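Local coordinates for protein processed glycerol phosphate lipoteichoic acid synthase 2 (PDB 2W8D) that belongs to the alkaline phosphatase and sulfatase group of alpha/beta metalloenzymes, as a lipoteichoic acid synthase family member with a bound magnesium ion, at residues S126-G131 with K192-S197; Y18-N23 with S337-E342. All coordinates share one frame; numbering follows the deposited sequence.

In the fold
Interaction 2 ties a segment near the N-terminus to one more than 300 residues further on, and both segments of interaction 1 fall between them. The two contacts do not touch: their centres are 30 Å apart, on opposite sides of the chain's centre, and their nearest atoms are about 19 Å apart. Interaction 1 is buried and joins strands 125-130 and 189-194 of the large mixed sheet, with the side chain of I194 about 7 Å from the magnesium ion. Interaction 2 joins two loops, one following helix 6-17, the other leading to strand 344-345 of the separate five-stranded antiparallel sheet. One thus lies in the sulfatase-type main sheet, the other, partly buried, farther from the chain's centre.

Interaction 1: S126-G131 with K192-S197; sequences SATFHG and KFITLS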
loop_
_atom_site.group_PDB
_atom_site.type_symbol
_atom_site.label_atom_id
_atom_site.label_comp_id
_atom_site.label_asym_id
_atom_site.label_seq_id
_atom_site.Cartn_x
_atom_site.Cartn_y
_atom_site.Cartn_z
ATOM N N SER A 126 -15.492 -7.662 6.295
ATOM C CA SER A 126 -14.614 -6.647 5.727
ATOM C C SER A 126 -15.341 -5.313 5.550
ATOM O O SER A 126 -16.537 -5.290 5.200
ATOM C CB SER A 126 -13.943 -7.125 4.418
ATOM O OG SER A 126 -14.872 -7.678 3.482
ATOM N N ALA A 127 -14.625 -4.217 5.824
ATOM C CA ALA A 127 -15.159 -2.852 5.660
ATOM C C ALA A 127 -14.070 -1.847 5.257
ATOM O O ALA A 127 -12.944 -1.933 5.739
ATOM C CB ALA A 127 -15.839 -2.384 6.957
ATOM N N THR A 128 -14.411 -0.881 4.394
ATOM C CA THR A 128 -13.522 0.242 4.129
ATOM C C THR A 128 -14.043 1.480 4.834
ATOM O O THR A 128 -15.258 1.664 4.905
ATOM C CB THR A 128 -13.454 0.530 2.632
ATOM O OG1 THR A 128 -12.919 -0.621 1.965
ATOM C CG2 THR A 128 -12.598 1.767 2.351
ATOM N N PHE A 129 -13.129 2.320 5.346
ATOM C CA PHE A 129 -13.478 3.621 5.908
ATOM C C PHE A 129 -12.843 4.701 5.069
ATOM O O PHE A 129 -11.677 4.606 4.709
ATOM C CB PHE A 129 -12.979 3.733 7.345
ATOM C CG PHE A 129 -13.585 2.719 8.264
ATOM C CD1 PHE A 129 -14.654 3.063 9.094
ATOM C CD2 PHE A 129 -13.129 1.402 8.265
ATOM C CE1 PHE A 129 -15.230 2.120 9.917
ATOM C CE2 PHE A 129 -13.710 0.445 9.101
ATOM C CZ PHE A 129 -14.759 0.806 9.921
ATOM N N HIS A 130 -13.578 5.748 4.761
ATOM C CA HIS A 130 -13.028 6.815 3.947
ATOM C C HIS A 130 -13.947 8.014 4.019
ATOM O O HIS A 130 -15.167 7.878 3.937
ATOM C CB HIS A 130 -12.913 6.328 2.520
ATOM C CG HIS A 130 -12.258 7.296 1.599
ATOM N ND1 HIS A 130 -10.980 7.774 1.806
ATOM C CD2 HIS A 130 -12.699 7.869 0.460
ATOM C CE1 HIS A 130 -10.667 8.608 0.832
ATOM N NE2 HIS A 130 -11.690 8.676 0.000
ATOM N N GLY A 131 -13.360 9.193 4.199
ATOM C CA GLY A 131 -14.141 10.405 4.434
ATOM C C GLY A 131 -14.518 11.145 3.170
ATOM O O GLY A 131 -14.420 12.358 3.134
ATOM N N LYS A 192 -10.024 -1.306 6.002
ATOM C CA LYS A 192 -9.151 -0.386 5.291
ATOM C C LYS A 192 -9.497 1.038 5.657
ATOM O O LYS A 192 -10.656 1.447 5.499
ATOM C CB LYS A 192 -9.296 -0.533 3.766
ATOM C CG LYS A 192 -8.776 -1.850 3.160
ATOM C CD LYS A 192 -9.711 -2.350 2.008
ATOM C CE LYS A 192 -9.928 -1.287 0.959
ATOM N NZ LYS A 192 -8.598 -0.790 0.447
ATOM N N PHE A 193 -8.492 1.788 6.123
ATOM C CA PHE A 193 -8.648 3.211 6.374
ATOM C C PHE A 193 -7.893 4.050 5.340
ATOM O O PHE A 193 -6.652 4.013 5.264
ATOM C CB PHE A 193 -8.162 3.537 7.786
ATOM C CG PHE A 193 -9.076 3.032 8.874
ATOM C CD1 PHE A 193 -9.943 3.892 9.510
ATOM C CD2 PHE A 193 -9.067 1.693 9.250
ATOM C CE1 PHE A 193 -10.798 3.421 10.514
ATOM C CE2 PHE A 193 -9.879 1.229 10.236
ATOM C CZ PHE A 193 -10.760 2.087 10.890
ATOM N N ILE A 194 -8.633 4.780 4.511
ATOM C CA ILE A 194 -7.998 5.573 3.456
ATOM C C ILE A 194 -7.950 7.042 3.875
ATOM O O ILE A 194 -8.982 7.725 3.881
ATOM C CB ILE A 194 -8.713 5.432 2.078
ATOM C CG1 ILE A 194 -9.135 3.972 1.794
ATOM C CG2 ILE A 194 -7.831 6.093 0.922
ATOM C CD1 ILE A 194 -7.993 2.962 1.643
ATOM N N THR A 195 -6.759 7.509 4.252
ATOM C CA THR A 195 -6.575 8.885 4.715
ATOM C C THR A 195 -6.671 9.815 3.517
ATOM O O THR A 195 -6.519 9.367 2.401
ATOM C CB THR A 195 -5.223 9.089 5.477
ATOM O OG1 THR A 195 -4.080 8.893 4.600
ATOM C CG2 THR A 195 -5.154 8.135 6.655
ATOM N N LEU A 196 -6.872 11.105 3.778
ATOM C CA LEU A 196 -7.129 12.152 2.782
ATOM C C LEU A 196 -6.275 13.413 2.887
ATOM O O LEU A 196 -6.083 14.107 1.872
ATOM C CB LEU A 196 -8.571 12.643 2.940
ATOM C CG LEU A 196 -9.572 11.853 2.113
ATOM C CD1 LEU A 196 -10.986 12.324 2.361
ATOM C CD2 LEU A 196 -9.181 11.885 0.611
ATOM N N SER A 197 -5.851 13.754 4.108
ATOM C CA SER A 197 -5.339 15.071 4.431
ATOM C C SER A 197 -3.997 15.401 3.759
ATOM O O SER A 197 -3.779 16.542 3.403
ATOM C CB SER A 197 -5.204 15.240 5.955
ATOM O OG SER A 197 -6.449 15.562 6.591
HETATM O O HOH W 1 -10.583 9.551 4.974
#
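F129 and F193 sit side by side on one face of the sheet, their rings in an offset stack with centroids 4.4 Å apart and planes only 4° from parallel. F193 CZ comes over the rim of the F129 ring, 3.6 Å from CD2, while F129 CB lies over the face of the F193 ring. F152 also stacks on F129, and F174 of helix 171-183 touches it. Backbone bonds alternate beneath the rings: K192 N gives to A127 O, F129 N to K192 O at 2.6 Å and nearly straight, I194 N to F129 O. These are two adjacent parallel strands in the central sheet of the alkaline phosphatase-like fold, whose strand 189-194 also pairs with strand 33-39. K192 points to the other face, where its bent chain brings CE to 3.2 Å from T128 OG1, a buried hydroxyl with no partner in the model; the ammonium goes on to salt bridges with E88 and E92. On that face too, chi1 of -175° puts H130 CG anti to the backbone N, 4.0 Å from I194 CB; ND1 donates to I194 O over 2.9 Å, near the ring plane but 35° off the carbonyl plane. A water donates to that oxygen and accepts from G131 N, bridging the strands where they part. L196 CD2 meets H130 CE1 at 3.6 Å, the two side chains crossing at about a right angle.

Interaction 2: Y18-N23 with S337-E342; sequences YDVPNN and SKEHRE
The carboxylates of D19 and E339 are turned 75° against each other, D19 OD1 lying 3.8 Å from E339 OE2, two like charges in a probably repulsive approach. Over one face of the D19 carboxylate sits the backbone oxygen of E339, 3.4 Å from CG; D19 OD2 has its hydrogen bond elsewhere, with S333 OG. The Y18 ring carries the backbone N of V20 over one face, toward the rim. That same N-H makes a weak bond to E339 OE2, 3.4 Å away, and the other carboxylate oxygen, OE1, presses against V20 CG2 at 3.1 Å. S337 links the two loops: with OG anti to its backbone N (chi1 172°), the hydroxyl donates to V20 O across a short 2.5 Å and accepts from E339 N, forming an ST turn. A type I turn from S337 to H340, closed by H340 N to S337 O, overlaps it. Beyond, N22 OD1 accepts from V24 N and ND2 donates to L336 O just ahead of the turn. The first loop leaves helix 6-17 on its way to strand 33-39, and the second runs on to strand 344-345; Y18 and P21 rest against H319 of helix 313-320.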
loop_
_atom_site.group_PDB
_atom_site.type_symbol
_atom_site.label_atom_id
_atom_site.label_comp_id
_atom_site.label_asym_id
_atom_site.label_seq_id
_atom_site.Cartn_x
_atom_site.Cartn_y
_atom_site.Cartn_z
ATOM N N TYR A 18 6.465 -19.597 -6.745
ATOM C CA TYR A 18 5.954 -19.395 -5.419
ATOM C C TYR A 18 7.094 -19.461 -4.426
ATOM O O TYR A 18 7.967 -20.330 -4.494
ATOM C CB TYR A 18 4.896 -20.441 -5.119
ATOM C CG TYR A 18 4.359 -20.440 -3.708
ATOM C CD1 TYR A 18 3.553 -19.394 -3.232
ATOM C CD2 TYR A 18 4.622 -21.518 -2.859
ATOM C CE1 TYR A 18 3.050 -19.426 -1.924
ATOM C CE2 TYR A 18 4.134 -21.563 -1.571
ATOM C CZ TYR A 18 3.353 -20.528 -1.098
ATOM O OH TYR A 18 2.873 -20.619 0.193
ATOM N N ASP A 19 7.099 -18.493 -3.528
ATOM C CA ASP A 19 8.094 -18.426 -2.485
ATOM C C ASP A 19 7.420 -18.845 -1.166
ATOM O O ASP A 19 6.562 -18.122 -0.643
ATOM C CB ASP A 19 8.725 -17.015 -2.443
ATOM C CG ASP A 19 9.370 -16.594 -3.804
ATOM O OD1 ASP A 19 10.030 -17.422 -4.482
ATOM O OD2 ASP A 19 9.224 -15.412 -4.192
ATOM N N VAL A 20 7.798 -20.025 -0.660
ATOM C CA VAL A 20 7.136 -20.662 0.502
ATOM C C VAL A 20 7.314 -19.857 1.812
ATOM O O VAL A 20 8.262 -19.083 1.926
ATOM C CB VAL A 20 7.591 -22.147 0.712
ATOM C CG1 VAL A 20 7.457 -22.946 -0.565
ATOM C CG2 VAL A 20 9.010 -22.206 1.220
ATOM N N PRO A 21 6.396 -20.036 2.792
ATOM C CA PRO A 21 6.401 -19.261 4.046
ATOM C C PRO A 21 7.501 -19.616 5.057
ATOM O O PRO A 21 7.870 -20.777 5.193
ATOM C CB PRO A 21 5.031 -19.573 4.659
ATOM C CG PRO A 21 4.206 -20.179 3.538
ATOM C CD PRO A 21 5.191 -20.888 2.685
ATOM N N ASN A 22 8.007 -18.585 5.740
ATOM C CA ASN A 22 8.911 -18.669 6.889
ATOM C C ASN A 22 8.133 -19.213 8.115
ATOM O O ASN A 22 7.210 -18.540 8.593
ATOM C CB ASN A 22 9.414 -17.244 7.154
ATOM C CG ASN A 22 10.540 -17.162 8.195
ATOM O OD1 ASN A 22 10.769 -18.077 9.001
ATOM N ND2 ASN A 22 11.232 -16.021 8.196
ATOM N N ASN A 23 8.471 -20.410 8.622
ATOM C CA ASN A 23 7.727 -20.917 9.791
ATOM C C ASN A 23 7.985 -20.172 11.099
ATOM O O ASN A 23 7.246 -20.344 12.064
ATOM C CB ASN A 23 7.817 -22.439 10.006
ATOM C CG ASN A 23 6.592 -22.993 10.796
ATOM O OD1 ASN A 23 5.488 -22.412 10.748
ATOM N ND2 ASN A 23 6.788 -24.112 11.527
ATOM N N SER A 337 9.359 -14.455 3.500
ATOM C CA SER A 337 9.840 -15.725 2.964
ATOM C C SER A 337 11.344 -15.722 2.703
ATOM O O SER A 337 11.890 -14.728 2.197
ATOM C CB SER A 337 9.119 -16.059 1.664
ATOM O OG SER A 337 9.708 -17.186 1.043
ATOM N N LYS A 338 12.006 -16.839 3.016
ATOM C CA LYS A 338 13.435 -16.980 2.717
ATOM C C LYS A 338 13.747 -16.775 1.227
ATOM O O LYS A 338 14.751 -16.152 0.885
ATOM C CB LYS A 338 13.986 -18.334 3.193
ATOM C CG LYS A 338 14.534 -18.356 4.623
ATOM C CD LYS A 338 13.430 -18.718 5.629
ATOM C CE LYS A 338 13.965 -19.364 6.935
ATOM N NZ LYS A 338 14.398 -18.354 7.944
ATOM N N GLU A 339 12.877 -17.300 0.364
ATOM C CA GLU A 339 13.055 -17.288 -1.084
ATOM C C GLU A 339 12.573 -15.986 -1.738
ATOM O O GLU A 339 12.594 -15.877 -2.971
ATOM C CB GLU A 339 12.284 -18.460 -1.724
ATOM C CG GLU A 339 12.176 -19.787 -0.868
ATOM C CD GLU A 339 11.238 -20.861 -1.495
ATOM O OE1 GLU A 339 11.203 -22.012 -0.985
ATOM O OE2 GLU A 339 10.552 -20.568 -2.501
ATOM N N HIS A 340 12.139 -15.008 -0.936
ATOM C CA HIS A 340 11.515 -13.762 -1.441
ATOM C C HIS A 340 12.332 -13.070 -2.535
ATOM O O HIS A 340 13.492 -12.735 -2.286
ATOM C CB HIS A 340 11.251 -12.785 -0.277
ATOM C CG HIS A 340 10.865 -11.401 -0.708
ATOM N ND1 HIS A 340 9.687 -11.121 -1.374
ATOM C CD2 HIS A 340 11.503 -10.216 -0.564
ATOM C CE1 HIS A 340 9.621 -9.824 -1.615
ATOM N NE2 HIS A 340 10.705 -9.251 -1.120
ATOM N N ARG A 341 11.735 -12.854 -3.718
ATOM C CA ARG A 341 12.444 -12.178 -4.831
ATOM C C ARG A 341 12.596 -10.683 -4.580
ATOM O O ARG A 341 11.708 -10.069 -4.022
ATOM C CB ARG A 341 11.817 -12.478 -6.207
ATOM C CG ARG A 341 10.410 -11.882 -6.469
ATOM C CD ARG A 341 10.465 -10.455 -7.050
ATOM N NE ARG A 341 9.122 -9.893 -7.205
ATOM C CZ ARG A 341 8.418 -9.305 -6.236
ATOM N NH1 ARG A 341 8.918 -9.187 -5.007
ATOM N NH2 ARG A 341 7.196 -8.856 -6.490
ATOM N N GLU A 342 13.721 -10.094 -4.978
ATOM C CA GLU A 342 13.987 -8.696 -4.661
ATOM C C GLU A 342 14.157 -7.802 -5.874
ATOM O O GLU A 342 14.577 -6.664 -5.743
ATOM C CB GLU A 342 15.208 -8.595 -3.770
ATOM C CG GLU A 342 14.929 -9.121 -2.371
ATOM C CD GLU A 342 16.053 -8.850 -1.395
ATOM O OE1 GLU A 342 16.807 -9.799 -1.087
ATOM O OE2 GLU A 342 16.185 -7.697 -0.945
#